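Local coordinates for protein peptidase, M20/M25/M40 family (Staphylococcus aureus, PDB 4EWT) that probably hydrolyses amide bonds as a metal-dependent amidohydrolase (aminoacylase-type) of the M20/M25/M40 family, at residues L161-M166 / I347-A352; V62-G67 / D124-K129; T217-V222 / K272-L277. All coordinates share one frame; numbering follows the deposited sequence.

Contact 1: L161-M166 / I347-A352; sequences LGVHVM and IYTGAA. With MN (manganese (II) ion), chain F.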
loop_
_atom_site.group_PDB
_atom_site.type_symbol
_atom_site.label_atom_id
_atom_site.label_comp_id
_atom_site.label_asym_id
_atom_site.label_seq_id
_atom_site.Cartn_x
_atom_site.Cartn_y
_atom_site.Cartn_z
ATOM N N LEU A 161 45.458 6.849 -8.988
ATOM C CA LEU A 161 45.275 5.448 -8.644
ATOM C C LEU A 161 45.034 5.342 -7.146
ATOM O O LEU A 161 45.629 6.065 -6.357
ATOM C CB LEU A 161 46.493 4.612 -9.077
ATOM C CG LEU A 161 46.536 3.118 -8.717
ATOM C CD1 LEU A 161 45.433 2.333 -9.405
ATOM C CD2 LEU A 161 47.885 2.513 -9.060
ATOM N N GLY A 162 44.118 4.466 -6.759
ATOM C CA GLY A 162 43.865 4.220 -5.354
ATOM C C GLY A 162 43.624 2.751 -5.121
ATOM O O GLY A 162 43.218 2.020 -6.021
ATOM N N VAL A 163 43.867 2.325 -3.894
ATOM C CA VAL A 163 43.696 0.941 -3.519
ATOM C C VAL A 163 42.895 0.921 -2.237
ATOM O O VAL A 163 43.080 1.782 -1.376
ATOM C CB VAL A 163 45.062 0.228 -3.308
ATOM C CG1 VAL A 163 44.902 -1.046 -2.482
ATOM C CG2 VAL A 163 45.696 -0.101 -4.640
ATOM N N HIS A 164 41.981 -0.040 -2.138
ATOM C CA HIS A 164 41.299 -0.320 -0.894
ATOM C C HIS A 164 41.482 -1.793 -0.564
ATOM O O HIS A 164 41.266 -2.662 -1.422
ATOM C CB HIS A 164 39.805 0.010 -1.020
ATOM C CG HIS A 164 39.172 0.439 0.265
ATOM N ND1 HIS A 164 38.952 -0.429 1.309
ATOM C CD2 HIS A 164 38.719 1.646 0.676
ATOM C CE1 HIS A 164 38.378 0.221 2.305
ATOM N NE2 HIS A 164 38.217 1.481 1.944
ATOM N N VAL A 165 41.914 -2.069 0.664
ATOM C CA VAL A 165 41.890 -3.429 1.208
ATOM C C VAL A 165 40.443 -3.894 1.388
ATOM O O VAL A 165 39.582 -3.123 1.840
ATOM C CB VAL A 165 42.627 -3.535 2.564
ATOM C CG1 VAL A 165 44.135 -3.330 2.377
ATOM C CG2 VAL A 165 42.049 -2.546 3.600
ATOM N N MET A 166 40.181 -5.144 1.017
ATOM C CA MET A 166 38.853 -5.718 1.131
ATOM C C MET A 166 38.851 -6.932 2.048
ATOM O O MET A 166 39.316 -8.013 1.666
ATOM C CB MET A 166 38.316 -6.087 -0.248
ATOM C CG MET A 166 38.224 -4.914 -1.213
ATOM S SD MET A 166 37.135 -3.594 -0.649
ATOM C CE MET A 166 35.579 -4.124 -1.347
ATOM N N ILE A 347 41.340 0.260 -7.204
ATOM C CA ILE A 347 41.447 -1.200 -7.229
ATOM C C ILE A 347 41.469 -1.784 -5.816
ATOM O O ILE A 347 41.634 -1.057 -4.839
ATOM C CB ILE A 347 42.668 -1.694 -8.066
ATOM C CG1 ILE A 347 43.986 -1.258 -7.429
ATOM C CG2 ILE A 347 42.554 -1.218 -9.521
ATOM C CD1 ILE A 347 45.228 -1.847 -8.074
ATOM N N TYR A 348 41.295 -3.095 -5.715
ATOM C CA TYR A 348 41.154 -3.735 -4.425
ATOM C C TYR A 348 42.247 -4.755 -4.145
ATOM O O TYR A 348 42.677 -5.478 -5.047
ATOM C CB TYR A 348 39.800 -4.433 -4.327
ATOM C CG TYR A 348 38.601 -3.583 -4.680
ATOM C CD1 TYR A 348 38.253 -2.471 -3.913
ATOM C CD2 TYR A 348 37.798 -3.910 -5.768
ATOM C CE1 TYR A 348 37.135 -1.703 -4.220
ATOM C CE2 TYR A 348 36.671 -3.151 -6.085
ATOM C CZ TYR A 348 36.353 -2.047 -5.309
ATOM O OH TYR A 348 35.251 -1.288 -5.619
ATOM N N THR A 349 42.685 -4.803 -2.887
ATOM C CA THR A 349 43.594 -5.841 -2.416
ATOM C C THR A 349 42.853 -6.801 -1.474
ATOM O O THR A 349 42.347 -6.389 -0.423
ATOM C CB THR A 349 44.817 -5.257 -1.657
ATOM O OG1 THR A 349 45.513 -4.313 -2.479
ATOM C CG2 THR A 349 45.778 -6.386 -1.254
ATOM N N GLY A 350 42.809 -8.078 -1.842
ATOM C CA GLY A 350 42.197 -9.086 -0.983
ATOM C C GLY A 350 42.814 -9.034 0.404
ATOM O O GLY A 350 44.042 -9.026 0.550
ATOM N N ALA A 351 41.963 -8.988 1.422
ATOM C CA ALA A 351 42.427 -8.838 2.799
ATOM C C ALA A 351 41.675 -9.721 3.804
ATOM O O ALA A 351 41.758 -9.488 5.011
ATOM C CB ALA A 351 42.349 -7.376 3.210
ATOM N N ALA A 352 40.952 -10.725 3.311
ATOM C CA ALA A 352 40.220 -11.655 4.181
ATOM C C ALA A 352 41.175 -12.475 5.054
ATOM O O ALA A 352 42.136 -13.060 4.554
ATOM C CB ALA A 352 39.320 -12.575 3.362
HETATM MN MN MN F . 37.415 3.068 3.365
HETATM O O HOH W 1 35.278 4.308 3.201
HETATM O O HOH W 2 38.173 4.503 1.794
#

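Contact 2: V62-G67 / D124-K129; sequences VTIDSG and DSFTGK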
loop_
_atom_site.group_PDB
_atom_site.type_symbol
_atom_site.label_atom_id
_atom_site.label_comp_id
_atom_site.label_asym_id
_atom_site.label_seq_id
_atom_site.Cartn_x
_atom_site.Cartn_y
_atom_site.Cartn_z
ATOM N N VAL A 62 52.402 14.854 -0.773
ATOM C CA VAL A 62 53.853 14.656 -0.858
ATOM C C VAL A 62 54.288 14.381 -2.299
ATOM O O VAL A 62 53.811 13.441 -2.943
ATOM C CB VAL A 62 54.427 13.648 0.206
ATOM C CG1 VAL A 62 53.408 13.360 1.290
ATOM C CG2 VAL A 62 54.929 12.359 -0.419
ATOM N N THR A 63 55.157 15.253 -2.806
ATOM C CA THR A 63 55.630 15.186 -4.184
ATOM C C THR A 63 56.997 14.498 -4.269
ATOM O O THR A 63 57.937 14.853 -3.556
ATOM C CB THR A 63 55.677 16.593 -4.837
ATOM O OG1 THR A 63 54.364 17.169 -4.827
ATOM C CG2 THR A 63 56.151 16.521 -6.282
ATOM N N ILE A 64 57.071 13.489 -5.133
ATOM C CA ILE A 64 58.312 12.791 -5.424
ATOM C C ILE A 64 58.671 13.119 -6.872
ATOM O O ILE A 64 58.184 12.471 -7.808
ATOM C CB ILE A 64 58.169 11.257 -5.259
ATOM C CG1 ILE A 64 57.454 10.899 -3.948
ATOM C CG2 ILE A 64 59.537 10.579 -5.348
ATOM C CD1 ILE A 64 57.017 9.443 -3.863
ATOM N N ASP A 65 59.503 14.143 -7.051
ATOM C CA ASP A 65 59.924 14.566 -8.383
ATOM C C ASP A 65 61.216 13.848 -8.744
ATOM O O ASP A 65 62.202 13.923 -8.009
ATOM C CB ASP A 65 60.114 16.089 -8.432
ATOM C CG ASP A 65 60.280 16.634 -9.860
ATOM O OD1 ASP A 65 60.529 15.847 -10.804
ATOM O OD2 ASP A 65 60.168 17.867 -10.038
ATOM N N SER A 66 61.205 13.150 -9.877
ATOM C CA SER A 66 62.381 12.416 -10.340
ATOM C C SER A 66 63.512 13.362 -10.764
ATOM O O SER A 66 64.665 12.948 -10.871
ATOM C CB SER A 66 62.009 11.506 -11.507
ATOM O OG SER A 66 61.815 12.268 -12.684
ATOM N N GLY A 67 63.161 14.624 -11.007
ATOM C CA GLY A 67 64.103 15.628 -11.492
ATOM C C GLY A 67 64.033 15.767 -13.002
ATOM O O GLY A 67 64.612 16.691 -13.577
ATOM N N ASP A 124 66.002 7.462 -9.912
ATOM C CA ASP A 124 66.862 7.113 -11.049
ATOM C C ASP A 124 66.126 6.058 -11.896
ATOM O O ASP A 124 66.646 5.626 -12.885
ATOM C CB ASP A 124 68.197 6.489 -10.613
ATOM C CG ASP A 124 69.154 7.502 -9.998
ATOM O OD1 ASP A 124 68.868 8.713 -10.052
ATOM O OD2 ASP A 124 70.201 7.078 -9.463
ATOM N N SER A 125 64.953 5.646 -11.475
ATOM C CA SER A 125 64.186 4.614 -12.188
ATOM C C SER A 125 62.871 5.074 -12.830
ATOM O O SER A 125 62.132 4.253 -13.385
ATOM C CB SER A 125 63.921 3.414 -11.271
ATOM O OG SER A 125 65.138 2.818 -10.863
ATOM N N PHE A 126 62.568 6.368 -12.751
ATOM C CA PHE A 126 61.391 6.911 -13.437
ATOM C C PHE A 126 61.574 8.370 -13.833
ATOM O O PHE A 126 62.590 8.989 -13.507
ATOM C CB PHE A 126 60.091 6.700 -12.628
ATOM C CG PHE A 126 60.068 7.395 -11.288
ATOM C CD1 PHE A 126 59.493 8.656 -11.153
ATOM C CD2 PHE A 126 60.598 6.775 -10.152
ATOM C CE1 PHE A 126 59.458 9.300 -9.916
ATOM C CE2 PHE A 126 60.569 7.405 -8.904
ATOM C CZ PHE A 126 60.002 8.668 -8.785
ATOM N N THR A 127 60.583 8.896 -14.550
ATOM C CA THR A 127 60.550 10.299 -14.960
ATOM C C THR A 127 59.243 10.935 -14.492
ATOM O O THR A 127 58.319 10.237 -14.084
ATOM C CB THR A 127 60.659 10.453 -16.484
ATOM O OG1 THR A 127 59.528 9.829 -17.102
ATOM C CG2 THR A 127 61.948 9.814 -17.007
ATOM N N GLY A 128 59.171 12.260 -14.567
ATOM C CA GLY A 128 58.002 12.990 -14.092
ATOM C C GLY A 128 57.898 12.943 -12.581
ATOM O O GLY A 128 58.909 12.995 -11.885
ATOM N N LYS A 129 56.671 12.827 -12.080
ATOM C CA LYS A 129 56.411 12.934 -10.655
ATOM C C LYS A 129 55.395 11.917 -10.158
ATOM O O LYS A 129 54.477 11.514 -10.883
ATOM C CB LYS A 129 55.866 14.325 -10.310
ATOM C CG LYS A 129 56.782 15.503 -10.571
ATOM C CD LYS A 129 56.022 16.794 -10.309
ATOM C CE LYS A 129 56.600 17.961 -11.085
ATOM N NZ LYS A 129 55.550 19.006 -11.271
#

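Contact 3: T217-V222 / K272-L277; sequences TALQTV and KEIKRL. With PE7 (1-deoxy-1-thio-heptaethylene glycol), chain L.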
loop_
_atom_site.group_PDB
_atom_site.type_symbol
_atom_site.label_atom_id
_atom_site.label_comp_id
_atom_site.label_asym_id
_atom_site.label_seq_id
_atom_site.Cartn_x
_atom_site.Cartn_y
_atom_site.Cartn_z
ATOM N N THR A 217 4.958 2.824 1.174
ATOM C CA THR A 217 4.525 1.754 0.292
ATOM C C THR A 217 4.683 2.102 -1.193
ATOM O O THR A 217 5.168 1.279 -1.972
ATOM C CB THR A 217 3.041 1.333 0.545
ATOM O OG1 THR A 217 2.179 2.437 0.214
ATOM C CG2 THR A 217 2.830 0.913 1.997
ATOM N N ALA A 218 4.273 3.312 -1.584
ATOM C CA ALA A 218 4.427 3.770 -2.969
ATOM C C ALA A 218 5.904 3.920 -3.386
ATOM O O ALA A 218 6.265 3.721 -4.551
ATOM C CB ALA A 218 3.664 5.090 -3.179
ATOM N N LEU A 219 6.752 4.306 -2.440
ATOM C CA LEU A 219 8.171 4.492 -2.711
ATOM C C LEU A 219 8.875 3.218 -3.226
ATOM O O LEU A 219 9.881 3.309 -3.930
ATOM C CB LEU A 219 8.873 4.968 -1.453
ATOM C CG LEU A 219 10.300 5.512 -1.581
ATOM C CD1 LEU A 219 10.317 6.793 -2.412
ATOM C CD2 LEU A 219 10.808 5.768 -0.200
ATOM N N GLN A 220 8.342 2.050 -2.876
ATOM C CA GLN A 220 8.956 0.777 -3.264
ATOM C C GLN A 220 8.952 0.603 -4.786
ATOM O O GLN A 220 9.755 -0.162 -5.308
ATOM C CB GLN A 220 8.249 -0.406 -2.593
ATOM C CG GLN A 220 8.204 -0.296 -1.033
ATOM C CD GLN A 220 9.518 0.180 -0.438
ATOM O OE1 GLN A 220 9.563 1.221 0.243
ATOM N NE2 GLN A 220 10.590 -0.569 -0.688
ATOM N N THR A 221 8.058 1.322 -5.482
ATOM C CA THR A 221 7.998 1.258 -6.938
ATOM C C THR A 221 9.153 1.951 -7.627
ATOM O O THR A 221 9.399 1.687 -8.797
ATOM C CB THR A 221 6.690 1.825 -7.526
ATOM O OG1 THR A 221 6.533 3.195 -7.112
ATOM C CG2 THR A 221 5.486 0.983 -7.098
ATOM N N VAL A 222 9.867 2.825 -6.924
ATOM C CA VAL A 222 11.068 3.444 -7.517
ATOM C C VAL A 222 12.093 2.377 -7.909
ATOM O O VAL A 222 12.521 2.295 -9.068
ATOM C CB VAL A 222 11.701 4.492 -6.585
ATOM C CG1 VAL A 222 12.993 5.051 -7.191
ATOM C CG2 VAL A 222 10.692 5.616 -6.307
ATOM N N LYS A 272 14.446 11.974 -9.469
ATOM C CA LYS A 272 13.274 12.390 -10.228
ATOM C C LYS A 272 12.011 11.674 -9.750
ATOM O O LYS A 272 10.967 12.298 -9.570
ATOM C CB LYS A 272 13.502 12.165 -11.731
ATOM C CG LYS A 272 12.247 12.358 -12.610
ATOM C CD LYS A 272 12.572 12.127 -14.093
ATOM C CE LYS A 272 11.281 11.996 -14.901
ATOM N NZ LYS A 272 11.531 11.906 -16.378
ATOM N N GLU A 273 12.118 10.362 -9.546
ATOM C CA GLU A 273 10.967 9.557 -9.138
ATOM C C GLU A 273 10.513 9.762 -7.683
ATOM O O GLU A 273 9.321 9.680 -7.391
ATOM C CB GLU A 273 11.192 8.064 -9.496
ATOM C CG GLU A 273 11.283 7.831 -11.035
ATOM C CD GLU A 273 10.045 8.337 -11.800
ATOM O OE1 GLU A 273 8.950 8.341 -11.209
ATOM O OE2 GLU A 273 10.152 8.728 -12.993
ATOM N N ILE A 274 11.461 10.050 -6.786
ATOM C CA ILE A 274 11.135 10.346 -5.389
ATOM C C ILE A 274 10.485 11.721 -5.318
ATOM O O ILE A 274 9.530 11.919 -4.570
ATOM C CB ILE A 274 12.401 10.308 -4.479
ATOM C CG1 ILE A 274 12.823 8.863 -4.248
ATOM C CG2 ILE A 274 12.172 11.068 -3.114
ATOM C CD1 ILE A 274 14.140 8.705 -3.489
ATOM N N LYS A 275 11.011 12.669 -6.096
ATOM C CA LYS A 275 10.370 13.981 -6.222
ATOM C C LYS A 275 8.956 13.910 -6.787
ATOM O O LYS A 275 8.102 14.667 -6.349
ATOM C CB LYS A 275 11.252 14.970 -7.010
ATOM C CG LYS A 275 12.411 15.466 -6.172
ATOM C CD LYS A 275 13.478 16.253 -6.960
ATOM C CE LYS A 275 14.493 16.850 -5.988
ATOM N NZ LYS A 275 15.485 17.774 -6.675
ATOM N N ARG A 276 8.693 12.975 -7.710
ATOM C CA ARG A 276 7.341 12.804 -8.289
ATOM C C ARG A 276 6.367 12.252 -7.252
ATOM O O ARG A 276 5.231 12.719 -7.115
ATOM C CB ARG A 276 7.363 11.848 -9.500
ATOM C CG ARG A 276 6.032 11.841 -10.316
ATOM C CD ARG A 276 5.856 10.517 -11.097
ATOM N NE ARG A 276 6.949 10.273 -12.029
ATOM C CZ ARG A 276 6.987 10.708 -13.288
ATOM N NH1 ARG A 276 5.967 11.408 -13.816
ATOM N NH2 ARG A 276 8.046 10.417 -14.042
ATOM N N LEU A 277 6.810 11.236 -6.533
ATOM C CA LEU A 277 6.009 10.686 -5.444
ATOM C C LEU A 277 5.741 11.686 -4.350
ATOM O O LEU A 277 4.656 11.711 -3.793
ATOM C CB LEU A 277 6.666 9.454 -4.856
ATOM C CG LEU A 277 6.719 8.287 -5.830
ATOM C CD1 LEU A 277 7.602 7.214 -5.192
ATOM C CD2 LEU A 277 5.303 7.766 -6.134
HETATM S S1 PE7 L . 7.658 3.475 -27.026
HETATM C C2 PE7 L . 6.967 4.479 -28.397
HETATM C C3 PE7 L . 5.622 5.108 -28.043
HETATM O O4 PE7 L . 5.811 6.142 -27.055
HETATM C C5 PE7 L . 4.710 7.056 -27.087
HETATM C C6 PE7 L . 4.117 7.161 -25.697
HETATM O O7 PE7 L . 5.075 7.906 -24.943
HETATM C C8 PE7 L . 4.669 7.930 -23.568
HETATM C C9 PE7 L . 5.684 8.640 -22.689
HETATM O O10 PE7 L . 6.992 8.376 -23.138
HETATM C C11 PE7 L . 7.882 8.352 -22.028
HETATM C C12 PE7 L . 8.681 7.070 -21.941
HETATM O O13 PE7 L . 8.655 6.688 -20.557
HETATM C C14 PE7 L . 9.348 5.473 -20.298
HETATM C C15 PE7 L . 8.723 4.952 -19.015
HETATM O O16 PE7 L . 8.690 6.033 -18.106
HETATM C C17 PE7 L . 8.134 5.626 -16.861
HETATM C C18 PE7 L . 7.768 6.897 -16.131
HETATM O O19 PE7 L . 6.470 7.233 -16.611
HETATM C C20 PE7 L . 5.915 8.258 -15.780
HETATM C C21 PE7 L . 5.107 9.277 -16.600
HETATM O O22 PE7 L . 5.741 9.559 -17.856
#

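Contact 1: L161-M166 / I347-A352
Two neighbouring parallel strands of the central mixed sheet meet here, His164 beside Tyr348, and His164 supplies one ligand of a manganese site. Backbone bonds join them, among them His164 N to Ile347 O at 2.9 Å and Thr349 N to His164 O at 3.0 Å. Val163, Ile347, Val165 and Thr349 share one face of the sheet, which helix 372-386 covers. There Val163 CG2 presses on Ile347 CG1 at 3.5 Å, tighter than usual for two carbons. On the other face Met166 lies against Tyr348. Its chain bends at chi2 (-60°) and chi3 (-90°), which sets CE over one face of the ring, toward the rim. Met166 SD sits obliquely, 4.4 Å from the centroid of the Tyr348 ring, a Met-aromatic contact. His164 NE2 binds manganese at 2.3 Å; two waters, Cys103 and His105 complete the shell. On the far side of the imidazole, His164 ND1 donates to Val165 O at 2.8 Å, 4° out of the ring plane. This bond and the metal bond together hold the ring in its rotation; ND1 is the donor, and NE2 gives its lone pair to the metal. The carbonyl may also make the imidazole a stronger ligand.

Contact 2: V62-G67 / D124-K129
The Phe126 ring meets Ile64 and Ser66 of the opposite segment. Ile64 CG2 lies at the ring edge, in its plane, 4.0 Å from Phe126 CZ, and the two side chains cross at about a right angle. Ser66 CB approaches the same ring obliquely, near CD1 and CE1. Phe126 CG stands between its own backbone N and carbonyl carbon (chi1 62°).

Gly128 O is the polar centre of the contact. Ser66 N donates to it at 3.1 Å with an N-H...O angle of 168°. The Ser66 hydroxyl OG also bonds to Gly128 O, at 3.1 Å, so one carbonyl is gripped by two groups of one residue. Asp65 and Lys129 form an antiparallel non-hydrogen-bonded pair, their side chains on the same face of the sheet. The extended Lys129 chain lays its CG 3.7 Å from Asp65 CG, while Asp65 OD2 and Lys129 NZ stay 4.9 Å apart. Asp65 OD1 accepts from Gly67 N at 2.9 Å, an Asx turn.

Ser66 OG is also bonded to Lys68 N, and Thr127 OG1 to Lys389 O near the chain end. The contact thus joins segment 62-67 to the loop that leads from helix 105-120 into strand 129-135, the antiparallel neighbour of strand 60-65 in the sheet.

Contact 3: T217-V222 / K272-L277
Leu277 points from residues 272-277 of helix 264-285 at Ala218, Leu219 and Val222 of helix 208-226, and its CD1 touches all three. Leu277 CD1 lies 3.7 Å from Val222 CG2 and also 3.7 Å from Leu219 CA, so it rests against backbone as well as side chain. Leu277 CD2 turns to the CB of Ala218.

Leu219 crosses Ile274 and Leu277 obliquely. Its CG is anti to the backbone N (chi1 -167°), and its CD1 comes across to Ile274 CG1 at 3.7 Å and to Leu277 CD1 at 3.9 Å. Val222 points at the other helix. Its CG2 meets Leu277, while both of its methyls lie near Glu273 CB. No hydrogen bond crosses between the two segments.

The polar end of Glu273 turns away from this interface. Its chain bends at chi2 (-57°), and the carboxylate is gripped side-on by Arg276. Arg276 NE bonds to Glu273 OE1 and Arg276 NH2 to Glu273 OE2, each at 2.9 Å, both on the syn side of the acid. The carboxylate thus lies close to the guanidinium plane. One face of that guanidinium carries the bound thio-glycol, whose C20 is 3.5 Å from Arg276 NH2.

Within residues 217-222 of helix 208-226, Ala218 O accepts from both Thr221 N and Thr221 OG1, at a kink in that helix.

Leu219, Val222 and Ile274 also rest on Val235 of strand 233-242, and Tyr285 of a second subunit packs on Ala218. The axes of these two short segments pass 9.7 Å apart, at 155°. This is antiparallel helix-helix packing over a beta-sheet, as in the smaller alpha+beta domain, often called the lid or dimerisation domain, through which many M20-family enzymes associate.

Contact 2 closes along the chain before contact 1 opens, and contact 3 is nested inside the loop that contact 1 closes. Contacts 1 and 2 share a mixed sheet, with centres about 25 Å apart. Contact 1 joins strands 159-166 and 344-350 next to the metals, and contact 2 lies at strand 60-65 and the loop leading into strand 129-135. Contact 3 is on helices 208-226 and 264-285, over the separate antiparallel sheet. Its centre is about 35 Å from that of contact 1 and about 52 Å from that of contact 2, which lies on the opposite side of the chain's centre. The metal-binding domain is built from chain on both sides of the inserted domain, which meets other subunits.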